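Local coordinates for SnoN,SnoN (Streptomyces nogalater, PDB 5EQU), which is named an epimerase, probably works as an iron- and 2-oxoglutarate-dependent enzyme of the phytanoyl-CoA dioxygenase family, and binds the anthracycline nogalamycin RO, at residues 84-89 with 124-129; 118-123 with 241-246. All coordinates share one frame; numbering follows the deposited sequence.

Interaction 1 (84-89 with 124-129); sequences MDYVAD and EVLLKE. With 5R6 (Nogalamycin RO), chain G; AKG (2-oxoglutaric acid), chain F.
Tyr86 and Glu124 run side by side and point the same way, ring and carboxylate planes turned 49° apart, with Glu124 OE2 approaching Tyr86 CE2 obliquely at 3.6 Å. One face of the Tyr86 ring carries the N-methyl carbon CAD of nogalamycin RO, 3.5 Å above the plane and over its centre; Leu126 CD2 comes in obliquely, against Tyr86 CB. Strands 81-87 and 118-128 belong to the major antiparallel sheet of the cupin-type double-stranded beta-helix, and both lie in the 14-202 part of the engineered fusion. Asp85 and Leu127 exchange two backbone hydrogen bonds, and Val87 N donates to Val125 O. On the face of Val87 and Val125, whose CB atoms are 3.9 Å apart, the sheet packs against Leu68 of helix 54-70. The face of Tyr86 and Leu126 is the ligand side. Met84 lays SD against Leu126 CD2, and the bend at chi3 (86°) turns its CE methyl to 3.4 Å from C5 of 2-oxoglutarate. Lys128 NZ is held by Val83 O, Val137 O and Thr139 OG1. Glu124 OE1 accepts a 2.7 Å bond from the ligand amine NBV, while OE2 forms a salt bridge with Lys122 and accepts a hydrogen bond from a water that in turn accepts from Asp89 N at 2.8 Å.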
ATOM      1  N   MET A  84       1.528   0.829 -13.319  1.00 50.04           N
ATOM      2  CA  MET A  84       0.999   2.099 -12.822  1.00 50.41           C
ATOM      3  C   MET A  84       2.060   3.148 -12.929  1.00 52.24           C
ATOM      4  O   MET A  84       3.242   2.808 -13.116  1.00 53.16           O
ATOM      5  CB  MET A  84       0.579   1.986 -11.355  1.00 48.74           C
ATOM      6  CG  MET A  84       1.668   1.450 -10.473  1.00 48.54           C
ATOM      7  SD  MET A  84       1.212   1.442  -8.753  1.00 47.30           S
ATOM      8  CE  MET A  84       0.365  -0.128  -8.590  1.00 47.63           C
ATOM      9  N   ASP A  85       1.632   4.410 -12.830  1.00 51.64           N
ATOM     10  CA  ASP A  85       2.522   5.516 -12.497  1.00 52.75           C
ATOM     11  C   ASP A  85       2.212   5.866 -11.061  1.00 49.89           C
ATOM     12  O   ASP A  85       1.075   5.682 -10.618  1.00 46.52           O
ATOM     13  CB  ASP A  85       2.352   6.729 -13.417  1.00 54.94           C
ATOM     14  CG  ASP A  85       2.677   6.420 -14.867  1.00 58.21           C
ATOM     15  OD1 ASP A  85       3.848   6.215 -15.230  1.00 60.75           O
ATOM     16  OD2 ASP A  85       1.752   6.385 -15.685  1.00 61.94           O
ATOM     17  N   TYR A  86       3.231   6.321 -10.328  1.00 50.05           N
ATOM     18  CA  TYR A  86       3.055   6.731  -8.941  1.00 49.23           C
ATOM     19  C   TYR A  86       3.986   7.818  -8.503  1.00 51.02           C
ATOM     20  O   TYR A  86       5.091   7.933  -9.023  1.00 53.29           O
ATOM     21  CB  TYR A  86       3.171   5.566  -7.962  1.00 48.43           C
ATOM     22  CG  TYR A  86       4.518   4.893  -7.838  1.00 50.72           C
ATOM     23  CD1 TYR A  86       4.880   3.840  -8.674  1.00 52.06           C
ATOM     24  CD2 TYR A  86       5.428   5.283  -6.852  1.00 51.70           C
ATOM     25  CE1 TYR A  86       6.114   3.206  -8.542  1.00 52.97           C
ATOM     26  CE2 TYR A  86       6.647   4.644  -6.713  1.00 52.54           C
ATOM     27  CZ  TYR A  86       6.979   3.613  -7.564  1.00 53.53           C
ATOM     28  OH  TYR A  86       8.197   3.002  -7.431  1.00 57.96           O
ATOM     29  N   VAL A  87       3.514   8.609  -7.534  1.00 49.94           N
ATOM     30  CA  VAL A  87       4.305   9.656  -6.899  1.00 49.91           C
ATOM     31  C   VAL A  87       4.919   9.038  -5.665  1.00 48.38           C
ATOM     32  O   VAL A  87       4.215   8.665  -4.745  1.00 46.30           O
ATOM     33  CB  VAL A  87       3.449  10.876  -6.539  1.00 49.73           C
ATOM     34  CG1 VAL A  87       4.314  11.977  -5.934  1.00 50.96           C
ATOM     35  CG2 VAL A  87       2.776  11.411  -7.793  1.00 50.76           C
ATOM     36  N   ALA A  88       6.235   8.890  -5.670  1.00 49.43           N
ATOM     37  CA  ALA A  88       6.942   8.282  -4.536  1.00 49.07           C
ATOM     38  C   ALA A  88       7.019   9.248  -3.358  1.00 48.24           C
ATOM     39  O   ALA A  88       7.135  10.431  -3.550  1.00 47.88           O
ATOM     40  CB  ALA A  88       8.335   7.879  -4.957  1.00 51.10           C
ATOM     41  N   ASP A  89       6.928   8.713  -2.149  1.00 48.08           N
ATOM     42  CA  ASP A  89       6.956   9.497  -0.920  1.00 50.04           C
ATOM     43  C   ASP A  89       6.235  10.823  -1.047  1.00 50.30           C
ATOM     44  O   ASP A  89       6.778  11.861  -0.734  1.00 51.39           O
ATOM     45  CB  ASP A  89       8.389   9.688  -0.479  1.00 53.02           C
ATOM     46  CG  ASP A  89       9.020   8.378  -0.100  1.00 54.44           C
ATOM     47  OD1 ASP A  89       8.643   7.840   0.994  1.00 54.53           O
ATOM     48  OD2 ASP A  89       9.831   7.889  -0.921  1.00 55.24           O
ATOM     49  N   GLU A 124       2.232   6.639  -1.250  1.00 40.11           N
ATOM     50  CA  GLU A 124       2.315   6.816  -2.682  1.00 42.17           C
ATOM     51  C   GLU A 124       0.964   7.146  -3.287  1.00 41.93           C
ATOM     52  O   GLU A 124      -0.037   6.583  -2.901  1.00 42.24           O
ATOM     53  CB  GLU A 124       2.864   5.533  -3.317  1.00 43.28           C
ATOM     54  CG  GLU A 124       4.330   5.281  -2.922  1.00 45.58           C
ATOM     55  CD  GLU A 124       4.806   3.849  -3.148  1.00 46.89           C
ATOM     56  OE1 GLU A 124       3.988   2.884  -3.168  1.00 44.91           O
ATOM     57  OE2 GLU A 124       6.028   3.701  -3.288  1.00 49.27           O
ATOM     58  N   VAL A 125       0.977   8.016  -4.270  1.00 42.12           N
ATOM     59  CA  VAL A 125      -0.169   8.324  -5.043  1.00 43.17           C
ATOM     60  C   VAL A 125      -0.124   7.446  -6.279  1.00 43.97           C
ATOM     61  O   VAL A 125       0.856   7.501  -7.013  1.00 45.75           O
ATOM     62  CB  VAL A 125      -0.147   9.818  -5.386  1.00 45.12           C
ATOM     63  CG1 VAL A 125      -1.261  10.165  -6.316  1.00 46.83           C
ATOM     64  CG2 VAL A 125      -0.342  10.620  -4.113  1.00 45.25           C
ATOM     65  N   LEU A 126      -1.171   6.651  -6.501  1.00 42.87           N
ATOM     66  CA  LEU A 126      -1.170   5.587  -7.535  1.00 42.86           C
ATOM     67  C   LEU A 126      -2.133   5.878  -8.678  1.00 44.01           C
ATOM     68  O   LEU A 126      -3.253   6.349  -8.453  1.00 44.15           O
ATOM     69  CB  LEU A 126      -1.524   4.242  -6.919  1.00 41.12           C
ATOM     70  CG  LEU A 126      -0.805   3.766  -5.639  1.00 39.68           C
ATOM     71  CD1 LEU A 126      -1.214   2.335  -5.314  1.00 38.89           C
ATOM     72  CD2 LEU A 126       0.714   3.840  -5.712  1.00 40.05           C
ATOM     73  N   LEU A 127      -1.674   5.629  -9.901  1.00 45.26           N
ATOM     74  CA  LEU A 127      -2.451   5.851 -11.119  1.00 46.66           C
ATOM     75  C   LEU A 127      -2.344   4.670 -12.102  1.00 48.57           C
ATOM     76  O   LEU A 127      -1.233   4.337 -12.524  1.00 49.91           O
ATOM     77  CB  LEU A 127      -1.976   7.129 -11.810  1.00 48.79           C
ATOM     78  CG  LEU A 127      -2.583   7.502 -13.169  1.00 50.15           C
ATOM     79  CD1 LEU A 127      -4.063   7.844 -13.047  1.00 49.91           C
ATOM     80  CD2 LEU A 127      -1.844   8.647 -13.833  1.00 51.88           C
ATOM     81  N   LYS A 128      -3.478   4.037 -12.447  1.00 47.90           N
ATOM     82  CA  LYS A 128      -3.563   3.148 -13.609  1.00 49.94           C
ATOM     83  C   LYS A 128      -4.486   3.778 -14.575  1.00 53.13           C
ATOM     84  O   LYS A 128      -5.661   3.962 -14.257  1.00 53.18           O
ATOM     85  CB  LYS A 128      -4.235   1.807 -13.315  1.00 49.29           C
ATOM     86  CG  LYS A 128      -3.466   0.793 -12.521  1.00 48.30           C
ATOM     87  CD  LYS A 128      -4.095  -0.579 -12.690  1.00 47.87           C
ATOM     88  CE  LYS A 128      -3.398  -1.598 -11.819  1.00 47.01           C
ATOM     89  NZ  LYS A 128      -2.204  -2.135 -12.509  1.00 48.03           N
ATOM     90  N   GLU A 129      -4.021   4.037 -15.781  1.00 57.27           N
ATOM     91  CA  GLU A 129      -4.906   4.563 -16.812  1.00 61.77           C
ATOM     92  C   GLU A 129      -4.429   4.134 -18.167  1.00 64.22           C
ATOM     93  O   GLU A 129      -3.260   3.814 -18.330  1.00 65.65           O
ATOM     94  CB  GLU A 129      -4.947   6.092 -16.753  1.00 63.97           C
ATOM     95  CG  GLU A 129      -3.557   6.710 -16.727  1.00 66.03           C
ATOM     96  CD  GLU A 129      -3.495   8.092 -17.319  1.00 69.82           C
ATOM     97  OE1 GLU A 129      -4.498   8.840 -17.224  1.00 70.85           O
ATOM     98  OE2 GLU A 129      -2.419   8.419 -17.868  1.00 73.35           O
TER
HETATM   99  CAR 5R6 G 302       6.574  -8.017 -13.769  1.00 45.24           C
HETATM  100  CBN 5R6 G 302       6.000  -8.791 -14.876  1.00 46.22           C
HETATM  101  OAL 5R6 G 302       5.107  -9.824 -14.321  1.00 49.84           O
HETATM  102  CBR 5R6 G 302       7.106  -9.271 -15.868  1.00 45.69           C
HETATM  103  OAM 5R6 G 302       6.905  -8.453 -17.015  1.00 46.13           O
HETATM  104  CBM 5R6 G 302       8.597  -8.987 -15.441  1.00 45.06           C
HETATM  105  CAB 5R6 G 302       9.641  -9.747 -16.246  1.00 42.10           C
HETATM  106  OAW 5R6 G 302       8.825  -9.241 -14.039  1.00 45.41           O
HETATM  107  CBP 5R6 G 302       7.811  -8.682 -13.124  1.00 44.51           C
HETATM  108  OAX 5R6 G 302       8.363  -7.685 -12.231  1.00 41.90           O
HETATM  109  CBQ 5R6 G 302       9.253  -6.553 -12.462  1.00 37.85           C
HETATM  110  CAT 5R6 G 302       9.368  -5.899 -13.865  1.00 37.55           C
HETATM  111  CBW 5R6 G 302      10.566  -4.911 -13.855  1.00 36.22           C
HETATM  112  CAE 5R6 G 302      10.642  -4.089 -15.161  1.00 35.55           C
HETATM  113  OAO 5R6 G 302      11.733  -5.695 -13.811  1.00 37.78           O
HETATM  114  CBF 5R6 G 302       9.043  -5.574 -11.438  1.00 34.88           C
HETATM  115  CBB 5R6 G 302       8.261  -5.840 -10.295  1.00 32.25           C
HETATM  116  OAK 5R6 G 302       7.643  -7.037 -10.211  1.00 30.86           O
HETATM  117  CBK 5R6 G 302       8.066  -4.950  -9.228  1.00 29.48           C
HETATM  118  CBH 5R6 G 302       7.285  -5.278  -8.124  1.00 28.27           C
HETATM  119  OAI 5R6 G 302       6.680  -6.362  -8.069  1.00 27.48           O
HETATM  120  CBJ 5R6 G 302       7.175  -4.344  -7.076  1.00 27.59           C
HETATM  121  CBA 5R6 G 302       6.406  -4.649  -5.965  1.00 26.81           C
HETATM  122  OAJ 5R6 G 302       5.764  -5.849  -5.968  1.00 28.18           O
HETATM  123  CAP 5R6 G 302       6.274  -3.777  -4.927  1.00 25.70           C
HETATM  124  CBD 5R6 G 302       6.871  -2.532  -4.948  1.00 25.32           C
HETATM  125  CBX 5R6 G 302       6.804  -1.619  -3.854  1.00 25.80           C
HETATM  126  CAF 5R6 G 302       7.114  -2.373  -2.524  1.00 25.76           C
HETATM  127  OAY 5R6 G 302       7.909  -0.672  -3.871  1.00 24.41           O
HETATM  128  CBS 5R6 G 302       5.512  -0.863  -3.744  1.00 25.18           C
HETATM  129  OAN 5R6 G 302       5.539   0.004  -2.581  1.00 26.07           O
HETATM  130  CBT 5R6 G 302       5.317  -0.039  -5.012  1.00 24.52           C
HETATM  131  NBV 5R6 G 302       4.140   0.818  -4.870  1.00 24.47           N
HETATM  132  CAD 5R6 G 302       3.910   1.610  -6.103  1.00 24.88           C
HETATM  133  CAC 5R6 G 302       2.883   0.102  -4.489  1.00 24.33           C
HETATM  134  CAS 5R6 G 302       6.603   0.772  -5.371  1.00 24.73           C
HETATM  135  CBO 5R6 G 302       7.957   0.019  -5.079  1.00 24.26           C
HETATM  136  OAV 5R6 G 302       8.243  -0.986  -6.058  1.00 24.69           O
HETATM  137  CBE 5R6 G 302       7.628  -2.210  -6.051  1.00 25.43           C
HETATM  138  CBL 5R6 G 302       7.801  -3.090  -7.132  1.00 26.58           C
HETATM  139  CBG 5R6 G 302       8.583  -2.784  -8.251  1.00 27.43           C
HETATM  140  OAH 5R6 G 302       9.146  -1.705  -8.330  1.00 26.12           O
HETATM  141  CBI 5R6 G 302       8.719  -3.718  -9.295  1.00 29.69           C
HETATM  142  CAQ 5R6 G 302       9.518  -3.450 -10.425  1.00 32.00           C
HETATM  143  CBC 5R6 G 302       9.702  -4.346 -11.499  1.00 33.84           C
HETATM  144  CBU 5R6 G 302      10.590  -3.985 -12.569  1.00 35.73           C
HETATM  145  CAZ 5R6 G 302      11.976  -4.066 -12.068  1.00 37.67           C
HETATM  146  OAG 5R6 G 302      12.877  -3.357 -12.536  1.00 40.77           O
HETATM  147  OAU 5R6 G 302      12.282  -5.061 -11.137  1.00 37.94           O
HETATM  148  CAA 5R6 G 302      13.667  -5.469 -10.957  1.00 38.02           C
HETATM  149  C1  AKG F 301      -0.046  -2.412  -2.570  1.00 28.79           C
HETATM  150  O1  AKG F 301      -0.478  -1.288  -2.215  1.00 30.34           O
HETATM  151  O2  AKG F 301       0.514  -3.175  -1.754  1.00 28.84           O
HETATM  152  C2  AKG F 301      -0.235  -2.845  -3.965  1.00 28.70           C
HETATM  153  O5  AKG F 301       0.366  -3.829  -4.435  1.00 26.03           O
HETATM  154  C3  AKG F 301      -1.183  -1.981  -4.793  1.00 27.97           C
HETATM  155  C4  AKG F 301      -1.411  -2.521  -6.201  1.00 28.02           C
HETATM  156  C5  AKG F 301      -2.298  -1.651  -7.072  1.00 26.85           C
HETATM  157  O3  AKG F 301      -2.479  -2.024  -8.256  1.00 24.21           O
HETATM  158  O4  AKG F 301      -2.777  -0.581  -6.604  1.00 26.04           O
HETATM  159  O   HOH W   1       7.451   6.005  -2.369  1.00 42.09           O

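Interaction 2 (118-123 with 241-246); sequences LRLFKL and AVYMDA. With 5R6 (Nogalamycin RO), chain G.
Met244 packs across two residues of the neighbouring strand. Its CG sits between the backbone N and the carbonyl carbon (chi1 66°) and the chain then runs straight out, which lays SD against Phe121 CB at 3.8 Å and the methyl CE 4.0 Å from Arg119 CB. The sulfur stands obliquely to the Phe121 ring in a Met-aromatic contact, the two side chains crossing at about a right angle, and Phe150 meets the same ring edge-to-face. Backbone hydrogen bonds in both directions tie Met244 to Arg119. The extended arm of Arg119 continues past Met244 to Ala246, where NE donates a 2.8 Å hydrogen bond to a lone pair of Ala246 O, which lies only 9° out of the guanidinium plane. Water 2 joins Arg119 NH2 to this carbonyl as well, giving the oxygen two donors, while NH1 turns to Phe280 O. A leucine here would probably leave both Ala246 O and Phe280 O without their guanidinium partner and the loop after the strand freer to move. Farther along is a classic beta bulge in the major sheet of the cupin fold: Phe121 and Lys122 both face Val242, whose O takes a 2.9 Å bond from Phe121 N and a weak one from Lys122 N. The strands come from different parts of the engineered fusion, 14-202 and 203-305. Val242 CG2 rests 3.9 Å from Lys122 CE, crossing at a slant the extended chain that carries Lys122 NZ to its 2.7 Å bond with OAN of nogalamycin RO.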
ATOM      1  N   LEU A 118       2.365   2.599  15.734  1.00 45.76           N
ATOM      2  CA  LEU A 118       2.913   2.585  14.393  1.00 43.87           C
ATOM      3  C   LEU A 118       3.496   3.941  13.990  1.00 43.78           C
ATOM      4  O   LEU A 118       3.222   4.977  14.594  1.00 44.71           O
ATOM      5  CB  LEU A 118       1.837   2.221  13.366  1.00 42.89           C
ATOM      6  CG  LEU A 118       1.084   0.895  13.514  1.00 42.95           C
ATOM      7  CD1 LEU A 118      -0.179   0.870  12.641  1.00 42.72           C
ATOM      8  CD2 LEU A 118       1.975  -0.283  13.123  1.00 42.62           C
ATOM      9  N   ARG A 119       4.297   3.888  12.933  1.00 42.24           N
ATOM     10  CA  ARG A 119       4.829   5.036  12.259  1.00 42.03           C
ATOM     11  C   ARG A 119       4.492   4.899  10.805  1.00 39.94           C
ATOM     12  O   ARG A 119       4.387   3.774  10.287  1.00 39.92           O
ATOM     13  CB  ARG A 119       6.363   5.086  12.396  1.00 42.76           C
ATOM     14  CG  ARG A 119       6.826   5.545  13.758  1.00 45.14           C
ATOM     15  CD  ARG A 119       8.340   5.434  13.943  1.00 46.00           C
ATOM     16  NE  ARG A 119       8.676   5.857  15.286  1.00 47.47           N
ATOM     17  CZ  ARG A 119       8.847   7.124  15.669  1.00 48.99           C
ATOM     18  NH1 ARG A 119       8.730   8.151  14.820  1.00 48.26           N
ATOM     19  NH2 ARG A 119       9.110   7.366  16.935  1.00 50.75           N
ATOM     20  N   LEU A 120       4.392   6.030  10.134  1.00 38.88           N
ATOM     21  CA  LEU A 120       4.320   6.039   8.702  1.00 38.08           C
ATOM     22  C   LEU A 120       5.705   5.773   8.123  1.00 39.44           C
ATOM     23  O   LEU A 120       6.690   6.429   8.513  1.00 40.78           O
ATOM     24  CB  LEU A 120       3.859   7.402   8.219  1.00 38.35           C
ATOM     25  CG  LEU A 120       3.871   7.639   6.718  1.00 38.00           C
ATOM     26  CD1 LEU A 120       2.821   6.775   6.061  1.00 37.50           C
ATOM     27  CD2 LEU A 120       3.644   9.102   6.440  1.00 38.95           C
ATOM     28  N   PHE A 121       5.772   4.870   7.151  1.00 39.73           N
ATOM     29  CA  PHE A 121       6.992   4.689   6.364  1.00 41.66           C
ATOM     30  C   PHE A 121       6.938   5.468   5.071  1.00 41.45           C
ATOM     31  O   PHE A 121       7.895   6.202   4.722  1.00 41.45           O
ATOM     32  CB  PHE A 121       7.237   3.201   6.082  1.00 42.48           C
ATOM     33  CG  PHE A 121       8.377   2.947   5.144  1.00 43.34           C
ATOM     34  CD1 PHE A 121       9.659   3.282   5.502  1.00 45.39           C
ATOM     35  CD2 PHE A 121       8.162   2.324   3.908  1.00 44.35           C
ATOM     36  CE1 PHE A 121      10.726   3.041   4.650  1.00 46.69           C
ATOM     37  CE2 PHE A 121       9.224   2.085   3.040  1.00 45.47           C
ATOM     38  CZ  PHE A 121      10.513   2.449   3.422  1.00 46.31           C
ATOM     39  N   LYS A 122       5.834   5.299   4.339  1.00 40.48           N
ATOM     40  CA  LYS A 122       5.654   6.053   3.074  1.00 41.56           C
ATOM     41  C   LYS A 122       4.204   6.115   2.659  1.00 40.82           C
ATOM     42  O   LYS A 122       3.417   5.274   3.083  1.00 39.68           O
ATOM     43  CB  LYS A 122       6.472   5.450   1.929  1.00 43.00           C
ATOM     44  CG  LYS A 122       5.993   4.076   1.461  1.00 43.61           C
ATOM     45  CD  LYS A 122       6.888   3.531   0.347  1.00 46.31           C
ATOM     46  CE  LYS A 122       6.538   2.099   0.011  1.00 46.69           C
ATOM     47  NZ  LYS A 122       7.144   1.732  -1.292  1.00 49.52           N
ATOM     48  N   LEU A 123       3.874   7.111   1.828  1.00 40.75           N
ATOM     49  CA  LEU A 123       2.637   7.097   1.067  1.00 39.69           C
ATOM     50  C   LEU A 123       2.909   7.396  -0.392  1.00 40.56           C
ATOM     51  O   LEU A 123       3.660   8.320  -0.732  1.00 42.38           O
ATOM     52  CB  LEU A 123       1.598   8.104   1.624  1.00 39.67           C
ATOM     53  CG  LEU A 123       0.272   8.270   0.868  1.00 38.30           C
ATOM     54  CD1 LEU A 123      -0.825   8.792   1.778  1.00 38.67           C
ATOM     55  CD2 LEU A 123       0.409   9.222  -0.291  1.00 39.39           C
ATOM     56  N   ALA A 241      -0.468   3.617   1.567  1.00 37.26           N
ATOM     57  CA  ALA A 241       0.375   4.067   2.636  1.00 37.51           C
ATOM     58  C   ALA A 241       0.814   2.856   3.425  1.00 36.97           C
ATOM     59  O   ALA A 241      -0.001   2.009   3.797  1.00 37.17           O
ATOM     60  CB  ALA A 241      -0.351   5.032   3.558  1.00 37.68           C
ATOM     61  N   VAL A 242       2.113   2.786   3.683  1.00 36.66           N
ATOM     62  CA  VAL A 242       2.686   1.712   4.471  1.00 36.44           C
ATOM     63  C   VAL A 242       2.968   2.204   5.896  1.00 36.98           C
ATOM     64  O   VAL A 242       3.603   3.254   6.095  1.00 36.86           O
ATOM     65  CB  VAL A 242       4.020   1.228   3.840  1.00 36.67           C
ATOM     66  CG1 VAL A 242       4.637   0.098   4.650  1.00 36.74           C
ATOM     67  CG2 VAL A 242       3.801   0.823   2.400  1.00 36.48           C
ATOM     68  N   TYR A 243       2.558   1.379   6.861  1.00 37.03           N
ATOM     69  CA  TYR A 243       2.746   1.637   8.265  1.00 37.84           C
ATOM     70  C   TYR A 243       3.592   0.540   8.864  1.00 38.17           C
ATOM     71  O   TYR A 243       3.440  -0.650   8.534  1.00 37.37           O
ATOM     72  CB  TYR A 243       1.374   1.731   8.970  1.00 38.48           C
ATOM     73  CG  TYR A 243       0.495   2.819   8.372  1.00 38.57           C
ATOM     74  CD1 TYR A 243       0.796   4.148   8.557  1.00 40.20           C
ATOM     75  CD2 TYR A 243      -0.637   2.508   7.616  1.00 38.77           C
ATOM     76  CE1 TYR A 243       0.010   5.162   8.012  1.00 40.52           C
ATOM     77  CE2 TYR A 243      -1.420   3.512   7.047  1.00 38.92           C
ATOM     78  CZ  TYR A 243      -1.105   4.846   7.254  1.00 39.35           C
ATOM     79  OH  TYR A 243      -1.878   5.850   6.686  1.00 38.88           O
ATOM     80  N   MET A 244       4.492   0.950   9.745  1.00 39.49           N
ATOM     81  CA  MET A 244       5.443   0.057  10.367  1.00 40.72           C
ATOM     82  C   MET A 244       5.386   0.194  11.877  1.00 42.77           C
ATOM     83  O   MET A 244       4.922   1.198  12.411  1.00 43.78           O
ATOM     84  CB  MET A 244       6.849   0.363   9.848  1.00 42.32           C
ATOM     85  CG  MET A 244       7.382   1.719  10.253  1.00 43.46           C
ATOM     86  SD  MET A 244       8.831   2.102   9.325  1.00 46.08           S
ATOM     87  CE  MET A 244       9.195   3.780   9.871  1.00 45.96           C
ATOM     88  N   ASP A 245       5.886  -0.822  12.552  1.00 44.91           N
ATOM     89  CA  ASP A 245       6.081  -0.816  14.000  1.00 49.73           C
ATOM     90  C   ASP A 245       6.878   0.453  14.442  1.00 51.57           C
ATOM     91  O   ASP A 245       7.815   0.884  13.758  1.00 50.01           O
ATOM     92  CB  ASP A 245       6.873  -2.076  14.370  1.00 53.45           C
ATOM     93  CG  ASP A 245       6.655  -2.522  15.799  1.00 57.27           C
ATOM     94  OD1 ASP A 245       7.264  -1.916  16.692  1.00 59.23           O
ATOM     95  OD2 ASP A 245       5.886  -3.511  16.002  1.00 60.40           O
ATOM     96  N   ALA A 246       6.497   1.043  15.575  1.00 52.70           N
ATOM     97  CA  ALA A 246       7.019   2.336  15.992  1.00 53.80           C
ATOM     98  C   ALA A 246       8.516   2.272  16.304  1.00 55.78           C
ATOM     99  O   ALA A 246       9.176   3.304  16.319  1.00 58.50           O
ATOM    100  CB  ALA A 246       6.252   2.857  17.207  1.00 55.01           C
TER
HETATM  101  CAR 5R6 G 302       6.574  -8.017 -13.769  1.00 45.24           C
HETATM  102  CBN 5R6 G 302       6.000  -8.791 -14.876  1.00 46.22           C
HETATM  103  OAL 5R6 G 302       5.107  -9.824 -14.321  1.00 49.84           O
HETATM  104  CBR 5R6 G 302       7.106  -9.271 -15.868  1.00 45.69           C
HETATM  105  OAM 5R6 G 302       6.905  -8.453 -17.015  1.00 46.13           O
HETATM  106  CBM 5R6 G 302       8.597  -8.987 -15.441  1.00 45.06           C
HETATM  107  CAB 5R6 G 302       9.641  -9.747 -16.246  1.00 42.10           C
HETATM  108  OAW 5R6 G 302       8.825  -9.241 -14.039  1.00 45.41           O
HETATM  109  CBP 5R6 G 302       7.811  -8.682 -13.124  1.00 44.51           C
HETATM  110  OAX 5R6 G 302       8.363  -7.685 -12.231  1.00 41.90           O
HETATM  111  CBQ 5R6 G 302       9.253  -6.553 -12.462  1.00 37.85           C
HETATM  112  CAT 5R6 G 302       9.368  -5.899 -13.865  1.00 37.55           C
HETATM  113  CBW 5R6 G 302      10.566  -4.911 -13.855  1.00 36.22           C
HETATM  114  CAE 5R6 G 302      10.642  -4.089 -15.161  1.00 35.55           C
HETATM  115  OAO 5R6 G 302      11.733  -5.695 -13.811  1.00 37.78           O
HETATM  116  CBF 5R6 G 302       9.043  -5.574 -11.438  1.00 34.88           C
HETATM  117  CBB 5R6 G 302       8.261  -5.840 -10.295  1.00 32.25           C
HETATM  118  OAK 5R6 G 302       7.643  -7.037 -10.211  1.00 30.86           O
HETATM  119  CBK 5R6 G 302       8.066  -4.950  -9.228  1.00 29.48           C
HETATM  120  CBH 5R6 G 302       7.285  -5.278  -8.124  1.00 28.27           C
HETATM  121  OAI 5R6 G 302       6.680  -6.362  -8.069  1.00 27.48           O
HETATM  122  CBJ 5R6 G 302       7.175  -4.344  -7.076  1.00 27.59           C
HETATM  123  CBA 5R6 G 302       6.406  -4.649  -5.965  1.00 26.81           C
HETATM  124  OAJ 5R6 G 302       5.764  -5.849  -5.968  1.00 28.18           O
HETATM  125  CAP 5R6 G 302       6.274  -3.777  -4.927  1.00 25.70           C
HETATM  126  CBD 5R6 G 302       6.871  -2.532  -4.948  1.00 25.32           C
HETATM  127  CBX 5R6 G 302       6.804  -1.619  -3.854  1.00 25.80           C
HETATM  128  CAF 5R6 G 302       7.114  -2.373  -2.524  1.00 25.76           C
HETATM  129  OAY 5R6 G 302       7.909  -0.672  -3.871  1.00 24.41           O
HETATM  130  CBS 5R6 G 302       5.512  -0.863  -3.744  1.00 25.18           C
HETATM  131  OAN 5R6 G 302       5.539   0.004  -2.581  1.00 26.07           O
HETATM  132  CBT 5R6 G 302       5.317  -0.039  -5.012  1.00 24.52           C
HETATM  133  NBV 5R6 G 302       4.140   0.818  -4.870  1.00 24.47           N
HETATM  134  CAD 5R6 G 302       3.910   1.610  -6.103  1.00 24.88           C
HETATM  135  CAC 5R6 G 302       2.883   0.102  -4.489  1.00 24.33           C
HETATM  136  CAS 5R6 G 302       6.603   0.772  -5.371  1.00 24.73           C
HETATM  137  CBO 5R6 G 302       7.957   0.019  -5.079  1.00 24.26           C
HETATM  138  OAV 5R6 G 302       8.243  -0.986  -6.058  1.00 24.69           O
HETATM  139  CBE 5R6 G 302       7.628  -2.210  -6.051  1.00 25.43           C
HETATM  140  CBL 5R6 G 302       7.801  -3.090  -7.132  1.00 26.58           C
HETATM  141  CBG 5R6 G 302       8.583  -2.784  -8.251  1.00 27.43           C
HETATM  142  OAH 5R6 G 302       9.146  -1.705  -8.330  1.00 26.12           O
HETATM  143  CBI 5R6 G 302       8.719  -3.718  -9.295  1.00 29.69           C
HETATM  144  CAQ 5R6 G 302       9.518  -3.450 -10.425  1.00 32.00           C
HETATM  145  CBC 5R6 G 302       9.702  -4.346 -11.499  1.00 33.84           C
HETATM  146  CBU 5R6 G 302      10.590  -3.985 -12.569  1.00 35.73           C
HETATM  147  CAZ 5R6 G 302      11.976  -4.066 -12.068  1.00 37.67           C
HETATM  148  OAG 5R6 G 302      12.877  -3.357 -12.536  1.00 40.77           O
HETATM  149  OAU 5R6 G 302      12.282  -5.061 -11.137  1.00 37.94           O
HETATM  150  CAA 5R6 G 302      13.667  -5.469 -10.957  1.00 38.02           C
HETATM  151  O   HOH W   2       8.885   4.882  18.765  1.00 65.89           O

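How the interactions relate
Strand 118-128 is common to both contacts: in the major antiparallel sheet it lies between strand 81-87, its partner in interaction 1, and strand 236-245, its partner in interaction 2. The centres are about 18 Å apart, at successive places along this strand. In chain order the segments alternate, 84-89, 118-123, 124-129, 241-246, the last of them coming from the second part of the fusion. The two contacts meet where Asp89 OD1 lies 3.4 Å from Lys122 CB. Strand 118-128 thus lets Lys122 of interaction 2 and Glu124 of interaction 1 hold the amino sugar of nogalamycin RO together, while Leu126 and Lys128, farther along, lie against 2-oxoglutarate.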